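Local coordinates for UPF0270 protein PA3463 (Pseudomonas aeruginosa, PDB 1Y0N), which is of unknown function and belongs to the uncharacterised UPF0270 family, at residues 53-58 against 69-74. Numbering follows the deposited sequence.
Sequences VILFDP and SEVPAE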
ATOM      1  N   VAL A  53       0.056  -4.398   1.186  1.00 28.88           N
ATOM      2  CA  VAL A  53      -1.363  -4.222   1.027  1.00 28.48           C
ATOM      3  C   VAL A  53      -1.674  -2.733   1.234  1.00 29.91           C
ATOM      4  O   VAL A  53      -0.777  -1.927   1.629  1.00 28.99           O
ATOM      5  CB  VAL A  53      -2.199  -5.089   2.067  1.00 29.94           C
ATOM      6  CG1 VAL A  53      -1.895  -6.621   1.908  1.00 28.23           C
ATOM      7  CG2 VAL A  53      -1.892  -4.621   3.514  1.00 28.32           C
ATOM      8  N   ILE A  54      -2.922  -2.368   0.927  1.00 29.37           N
ATOM      9  CA  ILE A  54      -3.370  -1.009   1.135  1.00 32.04           C
ATOM     10  C   ILE A  54      -4.509  -0.993   2.134  1.00 31.72           C
ATOM     11  O   ILE A  54      -5.503  -1.641   1.930  1.00 31.05           O
ATOM     12  CB  ILE A  54      -3.811  -0.351  -0.176  1.00 32.08           C
ATOM     13  CG1 ILE A  54      -2.552  -0.255  -1.080  1.00 32.36           C
ATOM     14  CG2 ILE A  54      -4.387   1.074   0.119  1.00 35.00           C
ATOM     15  CD1 ILE A  54      -2.855  -0.189  -2.471  1.00 35.74           C
ATOM     16  N   LEU A  55      -4.312  -0.233   3.188  1.00 32.60           N
ATOM     17  CA  LEU A  55      -5.311  -0.000   4.197  1.00 35.60           C
ATOM     18  C   LEU A  55      -6.052   1.320   3.970  1.00 35.98           C
ATOM     19  O   LEU A  55      -5.455   2.360   3.724  1.00 36.59           O
ATOM     20  CB  LEU A  55      -4.667   0.016   5.588  1.00 36.04           C
ATOM     21  CG  LEU A  55      -4.172  -1.293   6.184  1.00 38.73           C
ATOM     22  CD1 LEU A  55      -3.810  -0.971   7.628  1.00 39.99           C
ATOM     23  CD2 LEU A  55      -5.253  -2.476   6.167  1.00 42.29           C
ATOM     24  N   PHE A  56      -7.355   1.254   4.091  1.00 37.98           N
ATOM     25  CA  PHE A  56      -8.204   2.428   3.915  1.00 40.10           C
ATOM     26  C   PHE A  56      -9.072   2.704   5.156  1.00 41.17           C
ATOM     27  O   PHE A  56      -9.682   1.784   5.659  1.00 39.45           O
ATOM     28  CB  PHE A  56      -9.169   2.196   2.751  1.00 41.09           C
ATOM     29  CG  PHE A  56     -10.098   3.356   2.514  1.00 40.68           C
ATOM     30  CD1 PHE A  56      -9.595   4.602   2.074  1.00 42.71           C
ATOM     31  CD2 PHE A  56     -11.449   3.243   2.799  1.00 47.30           C
ATOM     32  CE1 PHE A  56     -10.464   5.695   1.843  1.00 43.54           C
ATOM     33  CE2 PHE A  56     -12.321   4.354   2.575  1.00 46.83           C
ATOM     34  CZ  PHE A  56     -11.792   5.568   2.112  1.00 42.60           C
ATOM     35  N   ASP A  57      -9.092   3.965   5.606  1.00 44.42           N
ATOM     36  CA  ASP A  57      -9.872   4.418   6.763  1.00 48.34           C
ATOM     37  C   ASP A  57     -11.112   5.178   6.282  1.00 50.74           C
ATOM     38  O   ASP A  57     -10.986   6.257   5.758  1.00 50.16           O
ATOM     39  CB  ASP A  57      -9.036   5.385   7.597  1.00 49.23           C
ATOM     40  CG  ASP A  57      -9.726   5.800   8.931  1.00 52.66           C
ATOM     41  OD1 ASP A  57     -10.828   5.261   9.258  1.00 56.45           O
ATOM     42  OD2 ASP A  57      -9.140   6.646   9.659  1.00 52.90           O
ATOM     43  N   PRO A  58     -12.301   4.588   6.436  1.00 53.93           N
ATOM     44  CA  PRO A  58     -13.646   5.155   6.177  1.00 56.48           C
ATOM     45  C   PRO A  58     -13.774   6.641   6.518  1.00 58.68           C
ATOM     46  O   PRO A  58     -14.186   7.444   5.666  1.00 60.47           O
ATOM     47  CB  PRO A  58     -14.527   4.321   7.096  1.00 55.95           C
ATOM     48  CG  PRO A  58     -13.893   2.979   7.060  1.00 56.36           C
ATOM     49  CD  PRO A  58     -12.400   3.185   6.876  1.00 54.26           C
ATOM     50  N   SER A  69       3.276  -7.883   6.791  1.00 30.30           N
ATOM     51  CA  SER A  69       3.970  -8.267   8.031  1.00 33.52           C
ATOM     52  C   SER A  69       3.839  -7.241   9.164  1.00 35.76           C
ATOM     53  O   SER A  69       3.936  -7.587  10.338  1.00 36.14           O
ATOM     54  CB  SER A  69       5.426  -8.579   7.749  1.00 32.62           C
ATOM     55  OG  SER A  69       6.185  -7.394   7.482  1.00 34.25           O
ATOM     56  N   GLU A  70       3.578  -5.981   8.816  1.00 36.14           N
ATOM     57  CA  GLU A  70       3.352  -4.915   9.811  1.00 36.71           C
ATOM     58  C   GLU A  70       1.884  -4.644  10.187  1.00 35.85           C
ATOM     59  O   GLU A  70       1.566  -3.822  11.077  1.00 35.78           O
ATOM     60  CB  GLU A  70       4.122  -3.663   9.335  1.00 38.54           C
ATOM     61  CG  GLU A  70       5.609  -4.121   9.119  1.00 41.93           C
ATOM     62  CD  GLU A  70       6.537  -2.970   8.821  1.00 48.63           C
ATOM     63  OE1 GLU A  70       5.935  -1.943   8.501  1.00 47.05           O
ATOM     64  OE2 GLU A  70       7.822  -3.106   8.921  1.00 47.91           O
ATOM     65  N   VAL A  71       0.995  -5.359   9.519  1.00 33.44           N
ATOM     66  CA  VAL A  71      -0.419  -5.238   9.743  1.00 33.68           C
ATOM     67  C   VAL A  71      -0.890  -6.240  10.836  1.00 34.92           C
ATOM     68  O   VAL A  71      -0.579  -7.431  10.758  1.00 32.80           O
ATOM     69  CB  VAL A  71      -1.228  -5.398   8.420  1.00 31.32           C
ATOM     70  CG1 VAL A  71      -2.660  -5.118   8.644  1.00 30.98           C
ATOM     71  CG2 VAL A  71      -0.714  -4.423   7.328  1.00 31.04           C
ATOM     72  N   PRO A  72      -1.620  -5.723  11.878  1.00 35.52           N
ATOM     73  CA  PRO A  72      -2.261  -6.596  12.841  1.00 35.37           C
ATOM     74  C   PRO A  72      -3.176  -7.613  12.211  1.00 34.52           C
ATOM     75  O   PRO A  72      -3.907  -7.279  11.274  1.00 33.31           O
ATOM     76  CB  PRO A  72      -3.124  -5.625  13.697  1.00 36.05           C
ATOM     77  CG  PRO A  72      -2.340  -4.310  13.668  1.00 36.39           C
ATOM     78  CD  PRO A  72      -1.745  -4.277  12.250  1.00 33.68           C
ATOM     79  N   ALA A  73      -3.233  -8.819  12.798  1.00 33.98           N
ATOM     80  CA  ALA A  73      -4.037  -9.883  12.182  1.00 35.24           C
ATOM     81  C   ALA A  73      -5.492  -9.457  12.018  1.00 36.99           C
ATOM     82  O   ALA A  73      -6.137  -9.827  11.042  1.00 35.41           O
ATOM     83  CB  ALA A  73      -3.926 -11.230  12.975  1.00 35.00           C
ATOM     84  N   GLU A  74      -6.001  -8.715  13.008  1.00 39.49           N
ATOM     85  CA  GLU A  74      -7.370  -8.211  13.007  1.00 43.46           C
ATOM     86  C   GLU A  74      -7.707  -7.412  11.725  1.00 43.10           C
ATOM     87  O   GLU A  74      -8.800  -7.483  11.238  1.00 43.80           O
ATOM     88  CB  GLU A  74      -7.574  -7.333  14.254  1.00 44.43           C
ATOM     89  CG  GLU A  74      -9.059  -7.013  14.577  1.00 52.93           C
ATOM     90  CD  GLU A  74      -9.904  -8.282  14.742  1.00 58.58           C
ATOM     91  OE1 GLU A  74      -9.468  -9.223  15.446  1.00 64.23           O
ATOM     92  OE2 GLU A  74     -10.991  -8.350  14.147  1.00 62.10           O
TER
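Val71 lays its two methyl groups against Val53 and Leu55, each making the nearest approach to a different residue. The tighter meeting is Val53 CG2 to Val71 CG2 at 4.0 Å, the side chains approaching at a slant. Leu55 CD1 stands 4.4 Å from Val71 CG1, a looser touch. The split follows from the Val71 rotamer: CG1 lies opposite the backbone N (chi1 -174°) and reaches Leu55, while CG2 falls beside that N and faces Val53. No hydrogen bond crosses the contact, and the nearest CA pair, Val53 and Val71, is 8.8 Å apart, so side chains alone bridge the gap. Strand 52-56 is the middle strand of a three-stranded antiparallel sheet, and the loop following strand 63-67 passes over one face of it. Met66 of strand 63-67 touches Leu55 and Val71. Ile54 points to the other face, where it packs on Leu15 and Leu18 of helix 12-24. Leu55 and Val71 are buried; Val53 is partly exposed, a bound glycerol, probably from the crystallisation liquor, lying about 3 Å from its side chain. Outside Val71 the segment turns to solvent: the 3-10 turn at 69-70 and Pro72 are exposed, the Pro72 side chain staying 6.0 Å from segment 53-58.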